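DNA damage response protein Rtt109, putative (Neosartorya fumigata, PDB 5ZB9) probably transfers the acetyl group of acetyl-CoA to lysine side chains of histone H3. Local coordinates at residues A[75-80]-A[90-95]; A[27-32]-A[53-58]. All coordinates share one frame; numbering follows the deposited sequence.

How the interactions relate
Both contacts belong to one mixed beta-sheet, and their centres lie about 10 Å apart. Interaction 2 comes first along the chain and pairs strand 22-35 with strand 50-61. Interaction 1 follows and pairs strands 71-82 and 86-96, which form a beta hairpin. Strands 50-61 and 71-82 are themselves antiparallel neighbours, so the four strands lie side by side in chain order. Val78 N is 2.8 Å from His55 O and Val80 O is 2.8 Å from Glu53 N, both probable hydrogen bonds. Helix 111-127 packs on residues of both contacts. The four strands thus form one continuous part of the sheet, and the last of them, 86-96, carries Ala94 of the CoA site.

Interaction 1: residues A[75-80]-A[90-95]; sequences GIEVLV and FVSKAD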
loop_
_atom_site.group_PDB
_atom_site.type_symbol
_atom_site.label_atom_id
_atom_site.label_comp_id
_atom_site.label_asym_id
_atom_site.label_seq_id
_atom_site.Cartn_x
_atom_site.Cartn_y
_atom_site.Cartn_z
ATOM N N GLY A 75 -3.892 -6.722 -11.486
ATOM C CA GLY A 75 -2.530 -6.261 -11.323
ATOM C C GLY A 75 -2.408 -5.395 -10.085
ATOM O O GLY A 75 -3.240 -4.513 -9.847
ATOM N N ILE A 76 -1.382 -5.642 -9.280
ATOM C CA ILE A 76 -1.180 -4.821 -8.098
ATOM C C ILE A 76 0.293 -4.489 -7.919
ATOM O O ILE A 76 1.151 -5.382 -7.921
ATOM C CB ILE A 76 -1.750 -5.506 -6.826
ATOM C CG1 ILE A 76 -1.447 -4.678 -5.587
ATOM C CG2 ILE A 76 -1.237 -6.941 -6.671
ATOM C CD1 ILE A 76 -2.187 -5.156 -4.371
ATOM N N GLU A 77 0.587 -3.194 -7.812
ATOM C CA GLU A 77 1.948 -2.752 -7.547
ATOM C C GLU A 77 2.074 -2.305 -6.104
ATOM O O GLU A 77 1.226 -1.580 -5.591
ATOM C CB GLU A 77 2.370 -1.616 -8.479
ATOM C CG GLU A 77 3.826 -1.192 -8.270
ATOM C CD GLU A 77 4.275 -0.076 -9.208
ATOM O OE1 GLU A 77 5.244 -0.291 -9.971
ATOM O OE2 GLU A 77 3.674 1.019 -9.172
ATOM N N VAL A 78 3.139 -2.752 -5.453
ATOM C CA VAL A 78 3.398 -2.381 -4.073
ATOM C C VAL A 78 4.828 -1.890 -3.915
ATOM O O VAL A 78 5.757 -2.567 -4.339
ATOM C CB VAL A 78 3.181 -3.557 -3.128
ATOM C CG1 VAL A 78 3.370 -3.107 -1.704
ATOM C CG2 VAL A 78 1.796 -4.168 -3.335
ATOM N N LEU A 79 4.998 -0.715 -3.314
ATOM C CA LEU A 79 6.325 -0.173 -3.059
ATOM C C LEU A 79 6.718 -0.386 -1.603
ATOM O O LEU A 79 5.968 -0.024 -0.690
ATOM C CB LEU A 79 6.374 1.314 -3.400
ATOM C CG LEU A 79 5.725 1.738 -4.719
ATOM C CD1 LEU A 79 5.749 3.261 -4.844
ATOM C CD2 LEU A 79 6.409 1.081 -5.910
ATOM N N VAL A 80 7.888 -0.979 -1.382
ATOM C CA VAL A 80 8.391 -1.169 -0.026
ATOM C C VAL A 80 9.513 -0.182 0.244
ATOM O O VAL A 80 10.549 -0.220 -0.412
ATOM C CB VAL A 80 8.906 -2.606 0.214
ATOM C CG1 VAL A 80 9.305 -2.792 1.674
ATOM C CG2 VAL A 80 7.855 -3.629 -0.177
ATOM N N PHE A 90 3.610 0.256 0.708
ATOM C CA PHE A 90 2.638 1.155 0.100
ATOM C C PHE A 90 2.080 0.603 -1.198
ATOM O O PHE A 90 2.837 0.223 -2.092
ATOM C CB PHE A 90 3.271 2.527 -0.161
ATOM C CG PHE A 90 2.388 3.460 -0.936
ATOM C CD1 PHE A 90 1.292 4.055 -0.334
ATOM C CD2 PHE A 90 2.654 3.743 -2.266
ATOM C CE1 PHE A 90 0.468 4.921 -1.050
ATOM C CE2 PHE A 90 1.837 4.605 -2.986
ATOM C CZ PHE A 90 0.743 5.194 -2.377
ATOM N N VAL A 91 0.754 0.565 -1.300
ATOM C CA VAL A 91 0.094 0.131 -2.527
ATOM C C VAL A 91 0.021 1.306 -3.497
ATOM O O VAL A 91 -0.596 2.324 -3.189
ATOM C CB VAL A 91 -1.326 -0.399 -2.256
ATOM C CG1 VAL A 91 -1.940 -0.959 -3.534
ATOM C CG2 VAL A 91 -1.302 -1.440 -1.145
ATOM N N SER A 92 0.654 1.180 -4.657
ATOM C CA SER A 92 0.679 2.287 -5.599
ATOM C C SER A 92 -0.334 2.100 -6.713
ATOM O O SER A 92 -0.873 3.072 -7.232
ATOM C CB SER A 92 2.075 2.465 -6.188
ATOM O OG SER A 92 2.532 1.263 -6.776
ATOM N N LYS A 93 -0.606 0.848 -7.068
ATOM C CA LYS A 93 -1.504 0.536 -8.181
ATOM C C LYS A 93 -2.281 -0.745 -7.919
ATOM O O LYS A 93 -1.750 -1.704 -7.355
ATOM C CB LYS A 93 -0.717 0.387 -9.496
ATOM C CG LYS A 93 -0.053 1.654 -10.004
ATOM C CD LYS A 93 1.031 1.352 -11.044
ATOM C CE LYS A 93 1.813 2.618 -11.380
ATOM N NZ LYS A 93 3.125 2.338 -12.021
ATOM N N ALA A 94 -3.533 -0.767 -8.349
ATOM C CA ALA A 94 -4.343 -1.973 -8.272
ATOM C C ALA A 94 -5.512 -1.839 -9.224
ATOM O O ALA A 94 -6.370 -0.982 -9.039
ATOM C CB ALA A 94 -4.830 -2.218 -6.858
ATOM N N ASP A 95 -5.536 -2.674 -10.255
ATOM C CA ASP A 95 -6.611 -2.626 -11.232
ATOM C C ASP A 95 -6.993 -4.025 -11.662
ATOM O O ASP A 95 -6.212 -4.962 -11.515
ATOM C CB ASP A 95 -6.201 -1.795 -12.450
ATOM C CG ASP A 95 -7.375 -1.032 -13.062
ATOM O OD1 ASP A 95 -8.528 -1.236 -12.613
ATOM O OD2 ASP A 95 -7.139 -0.230 -13.995
#
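Glu77 meets Ser92 and Lys93 with its CG anti to the backbone N (chi1 -177°) and its chain extended. The OG of Ser92 stands between its own backbone N and carbonyl carbon (chi1 55°). It donates to Glu77 OE2 at 2.7 Å, on the anti side of the carboxylate. Lys93 runs beside Glu77 in the same direction, and its NZ reaches the same OE2 at 3.2 Å, a salt bridge with a weak hydrogen bond. Two donors thus grip one carboxylate oxygen, and Tyr424 bonds to OE1.

The backbone explains this grouping. Ser92 and Lys93 both face Glu77 in a classic beta bulge. Ser92 N donates to Glu77 O at 3.0 Å, and Lys93 N makes a weak bond to the same oxygen. Regular antiparallel pairing continues on both sides, with Leu79 N to Phe90 O at 2.7 Å and Gly75 N to Asp95 O at 2.9 Å. Leu79 CD1 lies at the edge of the Phe90 ring, 4.1 Å from Phe90 CD2.

Ala94 is part of the CoA site seen in a structure of this protein; no CoA is bound here. Strand 71-82 also bonds to strand 50-61, and strand 86-96 to strand 133-140. Phe119 of helix 111-127 packs against Ile76 and Val78, and Leu123 against Val78.

Interaction 2: residues A[27-32]-A[53-58]; sequences HISSAP and ENHFLA
His27 NE2 and His55 ND1 are joined by a hydrogen bond of 2.9 Å, in which either nitrogen could be the donor. The rings meet rim to rim, with their planes at 37°. With CG anti to the backbone N (chi1 171°), the His27 ring lies on the same face of the sheet as His55. This contact pairs strands 22-35 and 50-61 as antiparallel neighbours. Ile28 and Phe56 form a hydrogen-bonded pair, with Phe56 N to Ile28 O at 2.8 Å and Ile28 N to Phe56 O at 2.9 Å. Farther along, Ser30 N donates to Asn54 O. In return Asn54 N donates to Ser30 OG at 3.1 Å, so a side chain serves as acceptor there. One water links Ser29 OG, Ser30 O and Glu53 OE2.

Packing surrounds these bonds. Ser29 CB lies 3.5 Å from His55 ND1. Beside Phe56, Ile28 points the same way, and its CG1 is 4.1 Å from Phe56 CB. Helix 111-127 lies against the histidines, with Phe119 edge-to-face with His27 and His127 meeting the His55 ring. Ile28 and Phe56 instead meet helix 421-432.

The histidine bond needs one nitrogen to carry a proton and the other to accept it. This buried pair would therefore probably disfavour protonation of both nitrogens at once.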
loop_
_atom_site.group_PDB
_atom_site.type_symbol
_atom_site.label_atom_id
_atom_site.label_comp_id
_atom_site.label_asym_id
_atom_site.label_seq_id
_atom_site.Cartn_x
_atom_site.Cartn_y
_atom_site.Cartn_z
ATOM N N HIS A 27 5.202 -12.484 -10.279
ATOM C CA HIS A 27 5.625 -11.495 -9.327
ATOM C C HIS A 27 7.003 -10.995 -9.753
ATOM O O HIS A 27 7.975 -11.744 -9.738
ATOM C CB HIS A 27 5.642 -12.115 -7.926
ATOM C CG HIS A 27 6.266 -11.251 -6.876
ATOM N ND1 HIS A 27 6.713 -11.757 -5.675
ATOM C CD2 HIS A 27 6.519 -9.922 -6.842
ATOM C CE1 HIS A 27 7.217 -10.776 -4.947
ATOM N NE2 HIS A 27 7.114 -9.653 -5.635
ATOM N N ILE A 28 7.096 -9.741 -10.168
ATOM C CA ILE A 28 8.404 -9.219 -10.509
ATOM C C ILE A 28 8.749 -8.118 -9.528
ATOM O O ILE A 28 7.870 -7.431 -9.022
ATOM C CB ILE A 28 8.476 -8.710 -11.971
ATOM C CG1 ILE A 28 7.557 -7.516 -12.188
ATOM C CG2 ILE A 28 8.116 -9.831 -12.956
ATOM C CD1 ILE A 28 7.666 -6.950 -13.578
ATOM N N SER A 29 10.031 -7.979 -9.225
ATOM C CA SER A 29 10.460 -6.959 -8.284
ATOM C C SER A 29 11.773 -6.332 -8.717
ATOM O O SER A 29 12.422 -6.806 -9.649
ATOM C CB SER A 29 10.593 -7.542 -6.874
ATOM O OG SER A 29 11.715 -8.399 -6.764
ATOM N N SER A 30 12.153 -5.252 -8.047
ATOM C CA SER A 30 13.445 -4.626 -8.290
ATOM C C SER A 30 14.232 -4.621 -6.987
ATOM O O SER A 30 13.651 -4.710 -5.908
ATOM C CB SER A 30 13.272 -3.210 -8.841
ATOM O OG SER A 30 12.595 -2.386 -7.910
ATOM N N ALA A 31 15.552 -4.542 -7.072
ATOM C CA ALA A 31 16.355 -4.579 -5.856
ATOM C C ALA A 31 16.224 -3.236 -5.179
ATOM O O ALA A 31 15.969 -2.236 -5.855
ATOM C CB ALA A 31 17.807 -4.896 -6.167
ATOM N N PRO A 32 16.373 -3.204 -3.847
ATOM C CA PRO A 32 16.284 -1.934 -3.121
ATOM C C PRO A 32 17.278 -0.926 -3.671
ATOM O O PRO A 32 18.450 -1.252 -3.843
ATOM C CB PRO A 32 16.636 -2.315 -1.678
ATOM C CG PRO A 32 16.379 -3.776 -1.587
ATOM C CD PRO A 32 16.628 -4.345 -2.951
ATOM N N GLU A 53 11.931 -0.545 -2.825
ATOM C CA GLU A 53 11.903 -1.800 -3.559
ATOM C C GLU A 53 10.545 -1.917 -4.247
ATOM O O GLU A 53 9.517 -1.866 -3.582
ATOM C CB GLU A 53 12.159 -2.976 -2.604
ATOM C CG GLU A 53 12.034 -4.381 -3.197
ATOM C CD GLU A 53 12.246 -5.486 -2.147
ATOM O OE1 GLU A 53 12.554 -5.151 -0.987
ATOM O OE2 GLU A 53 12.110 -6.690 -2.476
ATOM N N ASN A 54 10.535 -2.041 -5.572
ATOM C CA ASN A 54 9.280 -2.198 -6.304
ATOM C C ASN A 54 8.823 -3.645 -6.377
ATOM O O ASN A 54 9.633 -4.546 -6.569
ATOM C CB ASN A 54 9.397 -1.663 -7.729
ATOM C CG ASN A 54 9.768 -0.201 -7.784
ATOM O OD1 ASN A 54 9.553 0.549 -6.834
ATOM N ND2 ASN A 54 10.327 0.215 -8.909
ATOM N N HIS A 55 7.519 -3.857 -6.231
ATOM C CA HIS A 55 6.914 -5.172 -6.416
ATOM C C HIS A 55 5.682 -5.069 -7.286
ATOM O O HIS A 55 4.846 -4.189 -7.084
ATOM C CB HIS A 55 6.520 -5.799 -5.085
ATOM C CG HIS A 55 7.678 -6.140 -4.210
ATOM N ND1 HIS A 55 8.296 -7.370 -4.245
ATOM C CD2 HIS A 55 8.326 -5.418 -3.266
ATOM C CE1 HIS A 55 9.278 -7.391 -3.362
ATOM N NE2 HIS A 55 9.316 -6.219 -2.752
ATOM N N PHE A 56 5.558 -5.979 -8.242
ATOM C CA PHE A 56 4.360 -6.030 -9.058
ATOM C C PHE A 56 3.882 -7.462 -9.241
ATOM O O PHE A 56 4.650 -8.344 -9.604
ATOM C CB PHE A 56 4.602 -5.385 -10.417
ATOM C CG PHE A 56 3.408 -5.435 -11.314
ATOM C CD1 PHE A 56 2.325 -4.605 -11.088
ATOM C CD2 PHE A 56 3.360 -6.320 -12.376
ATOM C CE1 PHE A 56 1.219 -4.657 -11.905
ATOM C CE2 PHE A 56 2.260 -6.373 -13.194
ATOM C CZ PHE A 56 1.186 -5.543 -12.960
ATOM N N LEU A 57 2.603 -7.685 -8.978
ATOM C CA LEU A 57 2.012 -8.996 -9.146
ATOM C C LEU A 57 0.938 -8.939 -10.211
ATOM O O LEU A 57 -0.036 -8.195 -10.074
ATOM C CB LEU A 57 1.415 -9.503 -7.827
ATOM C CG LEU A 57 0.540 -10.761 -7.924
ATOM C CD1 LEU A 57 1.367 -11.981 -8.326
ATOM C CD2 LEU A 57 -0.198 -11.025 -6.615
ATOM N N ALA A 58 1.121 -9.716 -11.274
ATOM C CA ALA A 58 0.075 -9.903 -12.271
ATOM C C ALA A 58 -0.544 -11.277 -12.099
ATOM O O ALA A 58 0.159 -12.285 -11.939
ATOM C CB ALA A 58 0.623 -9.734 -13.675
HETATM O O HOH W 1 13.432 -7.437 -4.964
#